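Local coordinates for TT1696 protein (Thermus thermophilus, PDB 1UFB) that is of unknown function but folds as an all-helical HEPN domain, a family to which DNA binding is tentatively assigned, at residues A[69-75]-A[118-122]; A[81-85]-A[111-116]. All coordinates share one frame; numbering follows the deposited sequence.

Interaction 1. Residues A[69-75]-A[118-122]; sequences VDVPEDL and KILAF
Phe122, on helix 106-126, reaches Leu75 at the start of helix 73-83 and the loop Val69-Pro72 that leads into that helix, in this all-helical HEPN domain. The tight part of the contact is built round its ring. CG stands anti to the backbone N (chi1 161°), which sends the phenyl group off the helix and across to the other segment. Leu75 covers one face: its CD1 sits 3.5 Å from the centroid of the Phe122 ring and 25° off the ring normal, a CH-pi contact displaced toward the rim on the CB side. The shortest approach there is 3.3 Å, from Leu75 CD1 to Phe122 CG. At the far end of the ring the loop closes in. Val69 CG1 comes to 3.5 Å from Phe122 CZ, arriving obliquely, while Val71 CG2 and Pro72 CD touch CZ and CE1 more loosely. The backbone takes part as well, because Asp70 O lies in the ring plane at the edge, 3.2 Å from Phe122 CE1. That oxygen is buried without a hydrogen-bond partner; the weakly positive C-H edge of the ring is what faces it. Leu62 of helix 58-63 and Leu45 of helix 27-48 extend this apolar cluster round Phe122.

Toward Lys118 the packing slackens. The other branch of Leu75, CD2, rests 4.0 Å from Lys118 CB and also meets the CD1 end of Ile119. Beyond CB the lysine chain runs out extended along the exposed margin, carrying its ammonium group to Asp74. The resulting salt bridge is long, 3.9 Å between Asp74 OD2 and Lys118 NZ. A water makes a second connection, to the backbone rather than the carboxylate: it donates to Asp74 O at 2.7 Å and accepts from Lys118 NZ at 3.2 Å.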
# COMPACT_ATOMS: atom_id res chain seq x y z
N VAL A 69 -21.81 -4.75 19.28
CA VAL A 69 -20.35 -4.88 19.38
C VAL A 69 -19.81 -3.77 20.23
O VAL A 69 -19.88 -2.59 19.90
CB VAL A 69 -19.64 -4.80 17.96
CG1 VAL A 69 -18.13 -5.03 18.12
CG2 VAL A 69 -20.19 -5.84 17.01
N ASP A 70 -19.24 -4.13 21.35
CA ASP A 70 -18.68 -3.14 22.23
C ASP A 70 -17.22 -2.82 21.84
O ASP A 70 -16.38 -3.71 21.77
CB ASP A 70 -18.75 -3.67 23.64
CG ASP A 70 -17.87 -2.91 24.56
OD1 ASP A 70 -16.87 -3.52 25.05
OD2 ASP A 70 -18.15 -1.72 24.80
N VAL A 71 -16.94 -1.54 21.60
CA VAL A 71 -15.62 -1.12 21.19
C VAL A 71 -14.91 -0.41 22.32
O VAL A 71 -15.29 0.71 22.67
CB VAL A 71 -15.73 -0.13 19.99
CG1 VAL A 71 -14.37 0.44 19.65
CG2 VAL A 71 -16.37 -0.84 18.82
N PRO A 72 -13.84 -1.01 22.87
CA PRO A 72 -13.18 -0.30 23.97
C PRO A 72 -12.57 1.00 23.47
O PRO A 72 -12.21 1.10 22.28
CB PRO A 72 -12.11 -1.28 24.45
CG PRO A 72 -12.63 -2.63 24.02
CD PRO A 72 -13.25 -2.34 22.66
N GLU A 73 -12.45 1.96 24.38
CA GLU A 73 -11.87 3.26 24.05
C GLU A 73 -10.44 3.18 23.53
O GLU A 73 -10.00 4.06 22.74
CB GLU A 73 -11.88 4.17 25.27
CG GLU A 73 -11.24 5.53 25.03
CD GLU A 73 -12.05 6.42 24.05
OE1 GLU A 73 -13.21 6.08 23.66
OE2 GLU A 73 -11.50 7.48 23.66
N ASP A 74 -9.68 2.19 24.03
CA ASP A 74 -8.30 2.05 23.59
C ASP A 74 -8.23 1.70 22.10
O ASP A 74 -7.24 2.05 21.44
CB ASP A 74 -7.50 1.09 24.50
CG ASP A 74 -7.77 -0.40 24.26
OD1 ASP A 74 -8.82 -0.84 23.72
OD2 ASP A 74 -6.87 -1.17 24.67
N LEU A 75 -9.28 1.07 21.54
CA LEU A 75 -9.25 0.79 20.12
C LEU A 75 -9.47 2.08 19.29
O LEU A 75 -8.99 2.21 18.14
CB LEU A 75 -10.31 -0.26 19.77
CG LEU A 75 -10.07 -1.66 20.37
CD1 LEU A 75 -11.03 -2.65 19.73
CD2 LEU A 75 -8.61 -2.10 20.19
N LYS A 118 -3.93 -5.39 18.34
CA LYS A 118 -5.12 -5.19 19.21
C LYS A 118 -6.41 -5.22 18.39
O LYS A 118 -7.44 -5.82 18.79
CB LYS A 118 -5.06 -3.82 19.89
CG LYS A 118 -3.97 -3.64 20.87
CD LYS A 118 -4.23 -2.32 21.58
CE LYS A 118 -3.01 -1.88 22.39
NZ LYS A 118 -3.32 -0.54 23.09
N ILE A 119 -6.36 -4.58 17.21
CA ILE A 119 -7.54 -4.57 16.35
C ILE A 119 -7.88 -5.98 15.87
O ILE A 119 -9.05 -6.40 15.92
CB ILE A 119 -7.33 -3.65 15.12
CG1 ILE A 119 -7.09 -2.19 15.58
CG2 ILE A 119 -8.54 -3.76 14.16
CD1 ILE A 119 -8.32 -1.44 16.05
N LEU A 120 -6.86 -6.70 15.40
CA LEU A 120 -7.03 -8.07 14.91
C LEU A 120 -7.60 -8.96 16.01
O LEU A 120 -8.51 -9.79 15.75
CB LEU A 120 -5.66 -8.67 14.53
CG LEU A 120 -5.56 -8.84 13.02
CD1 LEU A 120 -6.63 -9.90 12.58
CD2 LEU A 120 -5.79 -7.42 12.38
N ALA A 121 -7.09 -8.79 17.21
CA ALA A 121 -7.52 -9.68 18.35
C ALA A 121 -8.97 -9.40 18.71
O ALA A 121 -9.74 -10.31 18.98
CB ALA A 121 -6.59 -9.49 19.57
N PHE A 122 -9.34 -8.13 18.70
CA PHE A 122 -10.73 -7.70 18.97
C PHE A 122 -11.61 -8.34 17.88
O PHE A 122 -12.63 -8.99 18.15
CB PHE A 122 -10.77 -6.15 18.93
CG PHE A 122 -12.15 -5.55 18.75
CD1 PHE A 122 -13.01 -5.37 19.82
CD2 PHE A 122 -12.57 -5.14 17.47
CE1 PHE A 122 -14.28 -4.81 19.63
CE2 PHE A 122 -13.84 -4.57 17.27
CZ PHE A 122 -14.70 -4.41 18.35
O HOH W 1 -4.64 2.13 21.98

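Interaction 2. Residues A[81-85]-A[111-116]; sequences VLDKY and EALDLA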
# COMPACT_ATOMS: atom_id res chain seq x y z
N VAL A 81 -4.28 6.66 15.63
CA VAL A 81 -2.86 6.57 15.29
C VAL A 81 -2.69 5.86 13.91
O VAL A 81 -2.03 6.35 13.01
CB VAL A 81 -2.15 5.78 16.35
CG1 VAL A 81 -0.63 5.56 15.97
CG2 VAL A 81 -2.31 6.56 17.73
N LEU A 82 -3.32 4.72 13.74
CA LEU A 82 -3.16 3.98 12.48
C LEU A 82 -3.66 4.75 11.28
O LEU A 82 -3.14 4.60 10.17
CB LEU A 82 -3.88 2.64 12.61
CG LEU A 82 -3.22 1.64 13.59
CD1 LEU A 82 -4.17 0.44 13.82
CD2 LEU A 82 -1.87 1.12 12.99
N ASP A 83 -4.63 5.63 11.49
CA ASP A 83 -5.25 6.34 10.38
C ASP A 83 -4.31 7.28 9.69
O ASP A 83 -4.44 7.54 8.51
CB ASP A 83 -6.55 7.04 10.84
CG ASP A 83 -7.75 6.07 10.83
OD1 ASP A 83 -7.54 4.93 10.34
OD2 ASP A 83 -8.89 6.42 11.28
N LYS A 84 -3.32 7.72 10.41
CA LYS A 84 -2.30 8.59 9.85
C LYS A 84 -1.27 7.80 9.05
O LYS A 84 -0.32 8.39 8.53
CB LYS A 84 -1.53 9.29 10.94
CG LYS A 84 -2.44 10.05 11.88
CD LYS A 84 -3.29 11.07 11.12
CE LYS A 84 -3.54 12.25 12.05
NZ LYS A 84 -2.53 12.20 13.18
N TYR A 85 -1.41 6.48 8.96
CA TYR A 85 -0.41 5.68 8.21
C TYR A 85 -0.87 5.23 6.82
O TYR A 85 -0.11 4.54 6.14
CB TYR A 85 0.02 4.45 9.02
CG TYR A 85 0.69 4.82 10.36
CD1 TYR A 85 0.59 3.97 11.48
CD2 TYR A 85 1.43 5.99 10.48
CE1 TYR A 85 1.23 4.28 12.72
CE2 TYR A 85 2.09 6.31 11.72
CZ TYR A 85 1.98 5.43 12.81
OH TYR A 85 2.64 5.66 14.02
N GLU A 111 5.17 -0.01 17.49
CA GLU A 111 3.93 0.42 18.12
C GLU A 111 2.76 0.20 17.11
O GLU A 111 1.67 -0.30 17.47
CB GLU A 111 4.00 1.90 18.49
CG GLU A 111 2.63 2.40 18.94
CD GLU A 111 2.69 3.87 19.20
OE1 GLU A 111 2.71 4.69 18.22
OE2 GLU A 111 2.73 4.18 20.42
N ALA A 112 3.02 0.49 15.83
CA ALA A 112 1.97 0.30 14.81
C ALA A 112 1.54 -1.18 14.77
O ALA A 112 0.33 -1.48 14.71
CB ALA A 112 2.47 0.81 13.45
N LEU A 113 2.52 -2.09 14.81
CA LEU A 113 2.18 -3.53 14.85
C LEU A 113 1.38 -3.84 16.11
O LEU A 113 0.42 -4.58 16.06
CB LEU A 113 3.43 -4.43 14.85
CG LEU A 113 4.22 -4.55 13.54
CD1 LEU A 113 5.61 -5.07 13.82
CD2 LEU A 113 3.54 -5.50 12.63
N ASP A 114 1.75 -3.24 17.24
CA ASP A 114 1.02 -3.49 18.48
C ASP A 114 -0.44 -3.08 18.36
O ASP A 114 -1.36 -3.81 18.81
CB ASP A 114 1.63 -2.66 19.63
CG ASP A 114 2.99 -3.18 20.09
OD1 ASP A 114 3.34 -4.34 19.78
OD2 ASP A 114 3.70 -2.42 20.77
N LEU A 115 -0.65 -1.90 17.78
CA LEU A 115 -2.02 -1.37 17.63
C LEU A 115 -2.84 -2.22 16.66
O LEU A 115 -4.02 -2.51 16.89
CB LEU A 115 -1.95 0.13 17.18
CG LEU A 115 -1.22 1.07 18.18
CD1 LEU A 115 -1.17 2.51 17.62
CD2 LEU A 115 -1.98 1.04 19.51
N ALA A 116 -2.22 -2.64 15.57
CA ALA A 116 -2.93 -3.47 14.61
C ALA A 116 -3.26 -4.81 15.23
O ALA A 116 -4.38 -5.36 15.01
CB ALA A 116 -2.10 -3.65 13.32
O HOH W 2 2.89 3.92 15.77
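Leu82 and Leu115 meet where the C-terminal end of helix 73-83 packs on helix 106-126, a helix-helix contact within the HEPN domain's helical bundle. Most of the contact is aliphatic. Leu82 points at the partner helix and spreads its two methyls over the backbone there: CD1 lies 4.0 Å from Leu115 CB and equally near Ala116 N, while CD2 faces Ala112 O at 3.8 Å. Between the two segments the backbones are closest here, with the CA atoms of Leu82 and Ala112 6.7 Å apart, consistent with the small side chain of Ala112. One turn along helix 106-126 from Glu111, Leu115 sets its CD1 against Val81; Val81 CG1, anti to the backbone N (chi1 175°), meets Leu115 CD1 at 3.5 Å, the two side chains crossing at about a right angle.

A single aromatic residue adds to this. Tyr85 follows the helix end and directs its ring toward Ala112, whose CB lies 3.8 Å from Tyr85 CE1 in an oblique approach. One face of the same ring lies over the carbonyl oxygen of Val81. Cys31 of helix 27-48 touches both Tyr85 and Ala112, so a third helix backs this corner.

The polar link runs through water. Glu111, with an extended chain beyond CG, brings its carboxylate near the tyrosine hydroxyl without bonding to it directly. Instead one water, lying in the plane of the Tyr85 ring at its edge, accepts from Tyr85 OH at 2.5 Å and donates to Glu111 OE1 at 2.6 Å.

Both contacts join helix 73-83 to helix 106-126, and their centres lie 13 Å apart. Interaction 1 takes the start of helix 73-83 with its leading loop, interaction 2 its end; since the pairing 75-119 and 82-112 runs in opposite senses along the chain, the two helices are antiparallel. Interaction 2 sits nearer the middle of the chain, about 6 Å from its centre against 12 Å for interaction 1. Helix 27-48 serves both: Ala38 touches Ile119 in interaction 1 and Leu82 in interaction 2. In each, a water connects the two segments at the polar margin. Both are structural packing, and no active site is established for this protein.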